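Local coordinates for protein BIFUNCTIONAL PROTEIN Proline utilization A (PutA) (PDB 5UX5) that catalyses the two-step oxidation of proline to glutamate, combining an FAD-dependent proline dehydrogenase and an NAD-dependent aldehyde dehydrogenase in a single chain, at residues L678-K683 / E1030-N1035; W890-V895 / P1011-I1016; G1042-L1045 / R1050-L1053. All coordinates share one frame; numbering follows the deposited sequence.

Contact 1 of 3, residues L678-K683 / E1030-N1035; sequences LFRGWK and EWAALN. With NAD (nicotinamide-adenine-dinucleotide), chain F.
Arg680 and Ala1033 meet where a helix of the NAD-binding site, 673-682, packs against helix 1026-1035 of the C-terminal region, so that one helix serves the cofactor with one side and a second part of the fold with the other. The two segments run almost antiparallel, at 167°, with their axes 8.4 Å apart at closest approach. The methyl group of Ala1033 packs on the root of the arginine, CB of Ala1033 standing 3.6 Å from CB of Arg680, and lies beside the backbone N of Gly681. From there the arginine chain runs extended and then bends at chi3 (75°), which brings its guanidinium group over the backbone at Ala1032 and Ala1033. Ala1033 CA lies over the rim of one face of that group, 3.9 Å above the plane. Although Arg680 NH1 comes within 3.3 Å of Ala1032 O, the angle is too poor for a hydrogen bond; NH1 instead bonds to Ser1037 O, and this buried charged group thereby gains a backbone acceptor. The cofactor side is built from different residues. Phe679 turns its ring edge to the adenine, CZ lying 3.5 Å from C4A of NAD, while Trp682 directs its own edge at the exocyclic amine, with CH2 3.5 Å from N6A of NAD. Leu678 CD2 lies more loosely near the same amine. Both aromatic side chains also touch Met659 of helix 653-659, and Arg656 of that helix makes a cation-pi contact with Trp682. Helix 673-682 is therefore packed between helix 1026-1035 and the adenine, on the connection between the parallel strands 666-670 and 687-691.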
loop_
_atom_site.group_PDB
_atom_site.type_symbol
_atom_site.label_atom_id
_atom_site.label_comp_id
_atom_site.label_asym_id
_atom_site.label_seq_id
_atom_site.Cartn_x
_atom_site.Cartn_y
_atom_site.Cartn_z
ATOM N N LEU A 678 -32.943 -8.116 -0.024
ATOM C CA LEU A 678 -33.887 -8.071 -1.133
ATOM C C LEU A 678 -33.832 -9.356 -1.949
ATOM O O LEU A 678 -34.845 -10.045 -2.112
ATOM C CB LEU A 678 -33.569 -6.867 -2.013
ATOM C CG LEU A 678 -34.481 -6.659 -3.212
ATOM C CD1 LEU A 678 -35.792 -6.084 -2.764
ATOM C CD2 LEU A 678 -33.786 -5.753 -4.185
ATOM N N PHE A 679 -32.639 -9.698 -2.458
ATOM C CA PHE A 679 -32.470 -10.894 -3.279
ATOM C C PHE A 679 -32.970 -12.123 -2.543
ATOM O O PHE A 679 -33.757 -12.916 -3.078
ATOM C CB PHE A 679 -30.991 -11.089 -3.653
ATOM C CG PHE A 679 -30.428 -10.054 -4.621
ATOM C CD1 PHE A 679 -31.212 -9.036 -5.135
ATOM C CD2 PHE A 679 -29.091 -10.119 -5.008
ATOM C CE1 PHE A 679 -30.674 -8.099 -6.039
ATOM C CE2 PHE A 679 -28.549 -9.202 -5.906
ATOM C CZ PHE A 679 -29.340 -8.185 -6.426
ATOM N N ARG A 680 -32.538 -12.282 -1.293
ATOM C CA ARG A 680 -32.861 -13.497 -0.558
ATOM C C ARG A 680 -34.361 -13.590 -0.303
ATOM O O ARG A 680 -34.936 -14.676 -0.376
ATOM C CB ARG A 680 -32.061 -13.539 0.747
ATOM C CG ARG A 680 -30.544 -13.559 0.592
ATOM C CD ARG A 680 -29.896 -13.571 1.953
ATOM N NE ARG A 680 -29.982 -14.871 2.624
ATOM C CZ ARG A 680 -29.603 -15.102 3.880
ATOM N NH1 ARG A 680 -29.141 -14.120 4.641
ATOM N NH2 ARG A 680 -29.685 -16.325 4.380
ATOM N N GLY A 681 -35.020 -12.458 -0.058
ATOM C CA GLY A 681 -36.471 -12.458 0.044
ATOM C C GLY A 681 -37.160 -13.143 -1.119
ATOM O O GLY A 681 -38.211 -13.758 -0.946
ATOM N N TRP A 682 -36.603 -13.012 -2.328
ATOM C CA TRP A 682 -37.175 -13.629 -3.523
ATOM C C TRP A 682 -36.968 -15.134 -3.581
ATOM O O TRP A 682 -37.645 -15.806 -4.371
ATOM C CB TRP A 682 -36.567 -13.051 -4.790
ATOM C CG TRP A 682 -36.764 -11.610 -4.951
ATOM C CD1 TRP A 682 -37.770 -10.884 -4.447
ATOM C CD2 TRP A 682 -35.921 -10.706 -5.676
ATOM N NE1 TRP A 682 -37.629 -9.570 -4.807
ATOM C CE2 TRP A 682 -36.500 -9.431 -5.565
ATOM C CE3 TRP A 682 -34.727 -10.851 -6.402
ATOM C CZ2 TRP A 682 -35.935 -8.294 -6.143
ATOM C CZ3 TRP A 682 -34.163 -9.732 -6.981
ATOM C CH2 TRP A 682 -34.772 -8.463 -6.847
ATOM N N LYS A 683 -36.031 -15.677 -2.798
ATOM C CA LYS A 683 -35.751 -17.115 -2.785
ATOM C C LYS A 683 -34.974 -17.433 -1.511
ATOM O O LYS A 683 -33.741 -17.574 -1.549
ATOM C CB LYS A 683 -34.982 -17.529 -4.050
ATOM C CG LYS A 683 -34.384 -18.932 -4.073
ATOM C CD LYS A 683 -33.700 -19.207 -5.428
ATOM C CE LYS A 683 -32.711 -20.383 -5.343
ATOM N NZ LYS A 683 -32.000 -20.584 -6.641
ATOM N N GLU A 1030 -36.933 -17.312 6.095
ATOM C CA GLU A 1030 -37.445 -15.972 5.798
ATOM C C GLU A 1030 -36.925 -14.951 6.780
ATOM O O GLU A 1030 -36.668 -13.795 6.413
ATOM C CB GLU A 1030 -38.962 -15.946 5.823
ATOM C CG GLU A 1030 -39.609 -16.591 4.642
ATOM C CD GLU A 1030 -41.089 -16.862 4.871
ATOM O OE1 GLU A 1030 -41.543 -16.759 6.035
ATOM O OE2 GLU A 1030 -41.800 -17.156 3.885
ATOM N N TRP A 1031 -36.790 -15.344 8.042
ATOM C CA TRP A 1031 -36.270 -14.399 9.014
ATOM C C TRP A 1031 -34.788 -14.182 8.806
ATOM O O TRP A 1031 -34.314 -13.048 8.887
ATOM C CB TRP A 1031 -36.546 -14.872 10.429
ATOM C CG TRP A 1031 -37.989 -14.786 10.806
ATOM C CD1 TRP A 1031 -39.037 -14.500 9.982
ATOM C CD2 TRP A 1031 -38.537 -14.959 12.115
ATOM N NE1 TRP A 1031 -40.213 -14.498 10.696
ATOM C CE2 TRP A 1031 -39.932 -14.772 12.011
ATOM C CE3 TRP A 1031 -37.987 -15.259 13.366
ATOM C CZ2 TRP A 1031 -40.782 -14.870 13.113
ATOM C CZ3 TRP A 1031 -38.823 -15.351 14.454
ATOM C CH2 TRP A 1031 -40.209 -15.159 14.323
ATOM N N ALA A 1032 -34.052 -15.255 8.493
ATOM C CA ALA A 1032 -32.621 -15.137 8.212
ATOM C C ALA A 1032 -32.361 -14.196 7.047
ATOM O O ALA A 1032 -31.357 -13.481 7.039
ATOM C CB ALA A 1032 -32.002 -16.509 7.933
ATOM N N ALA A 1033 -33.240 -14.209 6.037
ATOM C CA ALA A 1033 -33.057 -13.336 4.882
ATOM C C ALA A 1033 -33.260 -11.879 5.251
ATOM O O ALA A 1033 -32.602 -11.004 4.678
ATOM C CB ALA A 1033 -34.006 -13.719 3.756
ATOM N N LEU A 1034 -34.131 -11.608 6.229
ATOM C CA LEU A 1034 -34.363 -10.237 6.665
ATOM C C LEU A 1034 -33.193 -9.695 7.473
ATOM O O LEU A 1034 -32.809 -8.540 7.294
ATOM C CB LEU A 1034 -35.637 -10.165 7.489
ATOM C CG LEU A 1034 -36.917 -10.299 6.677
ATOM C CD1 LEU A 1034 -38.108 -10.539 7.595
ATOM C CD2 LEU A 1034 -37.091 -9.064 5.862
ATOM N N ASN A 1035 -32.607 -10.493 8.366
ATOM C CA ASN A 1035 -31.561 -9.977 9.233
ATOM C C ASN A 1035 -30.171 -10.507 8.892
ATOM O O ASN A 1035 -29.267 -10.440 9.733
ATOM C CB ASN A 1035 -31.899 -10.230 10.703
ATOM C CG ASN A 1035 -31.845 -11.702 11.110
ATOM O OD1 ASN A 1035 -31.270 -12.551 10.426
ATOM N ND2 ASN A 1035 -32.447 -12.000 12.254
HETATM P PA NAD F . -26.401 -2.432 -4.786
HETATM O O1A NAD F . -26.227 -3.193 -3.425
HETATM O O2A NAD F . -27.831 -1.801 -4.864
HETATM O O5B NAD F . -26.275 -3.440 -5.986
HETATM C C5B NAD F . -25.069 -4.065 -6.349
HETATM C C4B NAD F . -25.299 -4.998 -7.538
HETATM O O4B NAD F . -26.534 -5.720 -7.473
HETATM C C3B NAD F . -25.252 -4.256 -8.839
HETATM O O3B NAD F . -24.776 -5.053 -9.864
HETATM C C2B NAD F . -26.690 -3.948 -8.957
HETATM O O2B NAD F . -27.077 -3.449 -10.189
HETATM C C1B NAD F . -27.302 -5.255 -8.568
HETATM N N9A NAD F . -28.716 -5.132 -8.233
HETATM C C8A NAD F . -29.269 -4.392 -7.204
HETATM N N7A NAD F . -30.611 -4.525 -7.217
HETATM C C5A NAD F . -30.996 -5.370 -8.269
HETATM C C6A NAD F . -32.205 -5.867 -8.746
HETATM N N6A NAD F . -33.472 -5.519 -8.151
HETATM N N1A NAD F . -32.207 -6.694 -9.805
HETATM C C2A NAD F . -31.058 -7.060 -10.428
HETATM N N3A NAD F . -29.855 -6.601 -9.986
HETATM C C4A NAD F . -29.793 -5.768 -8.926
HETATM O O3 NAD F . -25.199 -1.379 -4.855
HETATM P PN NAD F . -25.193 0.121 -5.439
HETATM O O1N NAD F . -26.551 0.652 -5.848
HETATM O O2N NAD F . -24.430 0.096 -6.731
HETATM O O5D NAD F . -24.509 1.022 -4.294
HETATM C C5D NAD F . -25.145 1.058 -3.023
HETATM C C4D NAD F . -24.241 1.214 -1.797
HETATM O O4D NAD F . -23.323 0.170 -1.575
HETATM C C3D NAD F . -23.378 2.425 -1.721
HETATM O O3D NAD F . -24.061 3.621 -1.630
HETATM C C2D NAD F . -22.720 2.112 -0.436
HETATM O O2D NAD F . -23.420 2.710 0.597
HETATM C C1D NAD F . -22.699 0.601 -0.384
#

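Contact 2 of 3, residues W890-V895 / P1011-I1016; sequences WKNSSV and PPHSRI
Lys891 and His1013 bring the two backbones nearest, their CA atoms 5.7 Å apart, and so join a double turn to a single one. The double turn is type II' from Trp890 to Ser893 overlapping type I from Lys891 to Ser894; the single one is type II, from Pro1011 to Ser1014. Each side is tied internally, Ser893 N bonding to Trp890 O and the Ser1014 hydroxyl closing its turn on Pro1011 O at an OG to O distance of 2.7 Å. His1013, third residue of the type II turn, carries the contact. Its imidazole lies flat against the bend: Lys891 O sits 3.2 Å above the ring plane, and Asn892 CA makes a CH-pi contact over the same face, 3.5 Å from the ring centroid. The amide then reaches round to the ring nitrogen, because Asn892 CG stands anti to the backbone N (chi1 -168°). Asn892 ND2 donates to His1013 NE2 over 2.8 Å at 148°, tilted out of the ring plane, with amide and ring turned 47° apart. Around this contact, the short, weakly bonded strand 890-891 pairs antiparallel with 845-852 and strand 894-895 with 687-691, while strand 1015-1018 runs parallel between 965-980 and 1038-1040.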
loop_
_atom_site.group_PDB
_atom_site.type_symbol
_atom_site.label_atom_id
_atom_site.label_comp_id
_atom_site.label_asym_id
_atom_site.label_seq_id
_atom_site.Cartn_x
_atom_site.Cartn_y
_atom_site.Cartn_z
ATOM N N TRP A 890 -16.923 -9.489 9.356
ATOM C CA TRP A 890 -17.828 -10.075 10.324
ATOM C C TRP A 890 -19.074 -9.196 10.438
ATOM O O TRP A 890 -19.152 -8.115 9.849
ATOM C CB TRP A 890 -17.125 -10.208 11.682
ATOM C CG TRP A 890 -15.859 -11.038 11.668
ATOM C CD1 TRP A 890 -15.407 -11.812 10.646
ATOM C CD2 TRP A 890 -14.910 -11.220 12.754
ATOM N NE1 TRP A 890 -14.227 -12.450 11.009
ATOM C CE2 TRP A 890 -13.905 -12.098 12.293
ATOM C CE3 TRP A 890 -14.807 -10.706 14.050
ATOM C CZ2 TRP A 890 -12.822 -12.470 13.074
ATOM C CZ3 TRP A 890 -13.743 -11.091 14.831
ATOM C CH2 TRP A 890 -12.759 -11.967 14.338
ATOM N N LYS A 891 -20.061 -9.676 11.195
ATOM C CA LYS A 891 -21.258 -8.894 11.585
ATOM C C LYS A 891 -22.022 -8.422 10.349
ATOM O O LYS A 891 -22.313 -9.232 9.455
ATOM C CB LYS A 891 -20.800 -7.786 12.528
ATOM C CG LYS A 891 -20.180 -8.286 13.817
ATOM C CD LYS A 891 -19.598 -7.146 14.613
ATOM C CE LYS A 891 -19.011 -7.659 15.908
ATOM N NZ LYS A 891 -18.265 -6.624 16.683
ATOM N N ASN A 892 -22.388 -7.141 10.243
ATOM C CA ASN A 892 -23.175 -6.698 9.099
ATOM C C ASN A 892 -22.347 -6.572 7.842
ATOM O O ASN A 892 -22.905 -6.269 6.784
ATOM C CB ASN A 892 -23.863 -5.365 9.393
ATOM C CG ASN A 892 -24.932 -4.994 8.350
ATOM O OD1 ASN A 892 -25.037 -3.829 7.957
ATOM N ND2 ASN A 892 -25.722 -5.969 7.908
ATOM N N SER A 893 -21.042 -6.820 7.920
ATOM C CA SER A 893 -20.212 -6.654 6.740
ATOM C C SER A 893 -20.300 -7.847 5.798
ATOM O O SER A 893 -19.911 -7.732 4.636
ATOM C CB SER A 893 -18.769 -6.399 7.173
ATOM O OG SER A 893 -18.717 -5.355 8.149
ATOM N N SER A 894 -20.818 -8.980 6.253
ATOM C CA SER A 894 -20.835 -10.190 5.445
ATOM C C SER A 894 -22.199 -10.885 5.557
ATOM O O SER A 894 -22.884 -10.816 6.588
ATOM C CB SER A 894 -19.696 -11.104 5.880
ATOM O OG SER A 894 -19.824 -12.405 5.322
ATOM N N VAL A 895 -22.601 -11.534 4.471
ATOM C CA VAL A 895 -23.718 -12.471 4.470
ATOM C C VAL A 895 -23.201 -13.806 3.968
ATOM O O VAL A 895 -22.547 -13.857 2.920
ATOM C CB VAL A 895 -24.893 -12.006 3.587
ATOM C CG1 VAL A 895 -25.954 -13.104 3.530
ATOM C CG2 VAL A 895 -25.499 -10.722 4.103
ATOM N N PRO A 1011 -30.493 -13.245 16.622
ATOM C CA PRO A 1011 -29.960 -11.912 16.313
ATOM C C PRO A 1011 -29.577 -11.788 14.851
ATOM O O PRO A 1011 -29.409 -12.797 14.156
ATOM C CB PRO A 1011 -28.714 -11.816 17.210
ATOM C CG PRO A 1011 -28.797 -12.915 18.159
ATOM C CD PRO A 1011 -29.589 -13.994 17.505
ATOM N N PRO A 1012 -29.409 -10.568 14.350
ATOM C CA PRO A 1012 -28.871 -10.416 12.990
ATOM C C PRO A 1012 -27.490 -11.051 12.871
ATOM O O PRO A 1012 -26.683 -11.015 13.805
ATOM C CB PRO A 1012 -28.818 -8.891 12.794
ATOM C CG PRO A 1012 -29.889 -8.340 13.740
ATOM C CD PRO A 1012 -29.895 -9.290 14.922
ATOM N N HIS A 1013 -27.229 -11.625 11.694
ATOM C CA HIS A 1013 -25.945 -12.208 11.298
ATOM C C HIS A 1013 -25.595 -13.489 12.051
ATOM O O HIS A 1013 -24.422 -13.879 12.122
ATOM C CB HIS A 1013 -24.824 -11.174 11.422
ATOM C CG HIS A 1013 -25.218 -9.850 10.861
ATOM N ND1 HIS A 1013 -25.435 -8.739 11.651
ATOM C CD2 HIS A 1013 -25.563 -9.491 9.599
ATOM C CE1 HIS A 1013 -25.837 -7.734 10.894
ATOM N NE2 HIS A 1013 -25.940 -8.169 9.648
ATOM N N SER A 1014 -26.602 -14.179 12.570
ATOM C CA SER A 1014 -26.387 -15.459 13.213
ATOM C C SER A 1014 -26.079 -16.539 12.182
ATOM O O SER A 1014 -26.396 -16.426 10.991
ATOM C CB SER A 1014 -27.616 -15.849 14.030
ATOM O OG SER A 1014 -27.906 -14.842 14.957
ATOM N N ARG A 1015 -25.462 -17.607 12.663
ATOM C CA ARG A 1015 -25.296 -18.829 11.894
ATOM C C ARG A 1015 -26.201 -19.886 12.511
ATOM O O ARG A 1015 -26.204 -20.061 13.733
ATOM C CB ARG A 1015 -23.832 -19.301 11.904
ATOM C CG ARG A 1015 -22.832 -18.529 11.052
ATOM C CD ARG A 1015 -21.450 -19.109 11.206
ATOM N NE ARG A 1015 -20.407 -18.324 10.552
ATOM C CZ ARG A 1015 -19.102 -18.582 10.656
ATOM N NH1 ARG A 1015 -18.670 -19.589 11.400
ATOM N NH2 ARG A 1015 -18.214 -17.830 10.028
ATOM N N ILE A 1016 -26.985 -20.569 11.681
ATOM C CA ILE A 1016 -27.966 -21.540 12.154
ATOM C C ILE A 1016 -27.646 -22.866 11.493
ATOM O O ILE A 1016 -27.673 -22.962 10.259
ATOM C CB ILE A 1016 -29.403 -21.099 11.846
ATOM C CG1 ILE A 1016 -29.694 -19.761 12.502
ATOM C CG2 ILE A 1016 -30.355 -22.064 12.358
ATOM C CD1 ILE A 1016 -30.704 -18.949 11.730
#

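Contact 3 of 3, residues G1042-L1045 / R1050-L1053; sequences GPVL and RELL
Glu1051 reaches from its helix to Leu1045 in the preceding loop, its carboxylate turned onto the backbone N-H of the leucine. The bond from Leu1045 N to Glu1051 OE2 measures 3.0 Å and is nearly straight, at 172°. The donor arrives on the anti side of the oxygen, 26° out of the carboxylate plane. A bend at chi2 (60°) curls the acid back to this position, where OE2 passes across Val1044, lying 4.0 Å from CG1 of that valine. Nearer the backbone, Glu1051 CB is 3.6 Å from Leu1045 O. The carboxylate is shared widely: OE2 also forms a salt bridge with Arg1017, and OE1 bonds to His1054 ND1, which together should restrict its rotation and may favour the charged form. Leu1045 meets Arg1050 through the aliphatic part of the arginine. The two run alongside in a shared direction, with Leu1045 CD1 3.6 Å from Arg1050 CB; the guanidinium of Arg1050, which leads away, makes a cation-pi contact with Trp913. Parallel strands 965-980, 1000-1003, 1015-1018 and 1038-1040, with helices 984-997 and 1026-1035 among them, suggest a Rossmann-like alpha/beta arrangement for this C-terminal region, and the loop of this contact follows the last of those strands.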
loop_
_atom_site.group_PDB
_atom_site.type_symbol
_atom_site.label_atom_id
_atom_site.label_comp_id
_atom_site.label_asym_id
_atom_site.label_seq_id
_atom_site.Cartn_x
_atom_site.Cartn_y
_atom_site.Cartn_z
ATOM N N GLY A 1042 -26.736 -28.159 4.882
ATOM C CA GLY A 1042 -26.193 -29.384 4.341
ATOM C C GLY A 1042 -26.061 -30.449 5.405
ATOM O O GLY A 1042 -26.210 -30.198 6.620
ATOM N N PRO A 1043 -25.729 -31.668 4.965
ATOM C CA PRO A 1043 -25.501 -32.764 5.925
ATOM C C PRO A 1043 -24.355 -32.443 6.868
ATOM O O PRO A 1043 -23.397 -31.754 6.514
ATOM C CB PRO A 1043 -25.160 -33.972 5.043
ATOM C CG PRO A 1043 -24.959 -33.436 3.646
ATOM C CD PRO A 1043 -25.148 -31.941 3.647
ATOM N N VAL A 1044 -24.472 -32.940 8.091
ATOM C CA VAL A 1044 -23.403 -32.800 9.069
ATOM C C VAL A 1044 -22.257 -33.715 8.674
ATOM O O VAL A 1044 -22.431 -34.934 8.557
ATOM C CB VAL A 1044 -23.911 -33.121 10.480
ATOM C CG1 VAL A 1044 -22.811 -32.929 11.472
ATOM C CG2 VAL A 1044 -25.073 -32.212 10.818
ATOM N N LEU A 1045 -21.075 -33.138 8.478
ATOM C CA LEU A 1045 -19.930 -33.903 8.000
ATOM C C LEU A 1045 -19.068 -34.383 9.151
ATOM O O LEU A 1045 -18.813 -33.650 10.116
ATOM C CB LEU A 1045 -19.063 -33.098 7.046
ATOM C CG LEU A 1045 -19.810 -32.605 5.829
ATOM C CD1 LEU A 1045 -18.825 -31.968 4.845
ATOM C CD2 LEU A 1045 -20.610 -33.707 5.199
ATOM N N ARG A 1050 -14.031 -29.690 6.868
ATOM C CA ARG A 1050 -15.172 -28.948 6.352
ATOM C C ARG A 1050 -16.105 -28.453 7.451
ATOM O O ARG A 1050 -16.406 -27.257 7.497
ATOM C CB ARG A 1050 -15.974 -29.799 5.374
ATOM C CG ARG A 1050 -15.234 -30.298 4.160
ATOM C CD ARG A 1050 -14.563 -29.208 3.397
ATOM N NE ARG A 1050 -15.427 -28.048 3.275
ATOM C CZ ARG A 1050 -14.999 -26.854 2.876
ATOM N NH1 ARG A 1050 -13.713 -26.686 2.542
ATOM N NH2 ARG A 1050 -15.844 -25.830 2.821
ATOM N N GLU A 1051 -16.513 -29.326 8.376
ATOM C CA GLU A 1051 -17.558 -28.957 9.330
ATOM C C GLU A 1051 -17.091 -27.877 10.288
ATOM O O GLU A 1051 -17.885 -27.019 10.677
ATOM C CB GLU A 1051 -18.015 -30.177 10.119
ATOM C CG GLU A 1051 -19.233 -29.969 11.015
ATOM C CD GLU A 1051 -20.493 -29.543 10.250
ATOM O OE1 GLU A 1051 -21.119 -28.546 10.675
ATOM O OE2 GLU A 1051 -20.892 -30.231 9.272
ATOM N N LEU A 1052 -15.813 -27.890 10.682
ATOM C CA LEU A 1052 -15.347 -26.906 11.660
ATOM C C LEU A 1052 -15.372 -25.471 11.119
ATOM O O LEU A 1052 -15.304 -24.521 11.917
ATOM C CB LEU A 1052 -13.942 -27.272 12.179
ATOM C CG LEU A 1052 -13.869 -28.498 13.124
ATOM C CD1 LEU A 1052 -12.462 -28.954 13.436
ATOM C CD2 LEU A 1052 -14.577 -28.248 14.429
ATOM N N LEU A 1053 -15.502 -25.271 9.802
ATOM C CA LEU A 1053 -15.572 -23.898 9.298
ATOM C C LEU A 1053 -16.810 -23.199 9.846
ATOM O O LEU A 1053 -16.793 -21.988 10.083
ATOM C CB LEU A 1053 -15.533 -23.866 7.761
ATOM C CG LEU A 1053 -14.199 -24.265 7.090
ATOM C CD1 LEU A 1053 -14.267 -24.389 5.587
ATOM C CD2 LEU A 1053 -13.078 -23.346 7.426
#

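How the contacts relate
The three contacts link the NAD site to the C-terminal region. Contact 1 borders the adenine with residues of the cofactor pocket; in contact 2 the Asn892 side chain is about 10 Å from NAD, toward the ribose of its nicotinamide half; contact 3 belongs wholly to the C-terminal region. Contacts 1 and 2, with centres 13 Å apart, touch directly: Asn1035 O and His1013 N probably share a hydrogen bond of 3.1 Å, and Arg680 NH1 packs 3.5 Å from Val895 CG1. Contact 2 touches contact 3 by packing, Arg1015 NH1 lying 3.3 Å from Leu1053 O, their centres being 18 Å apart. Contacts 1 and 3 do not meet, their nearest atoms lying about 12 Å apart.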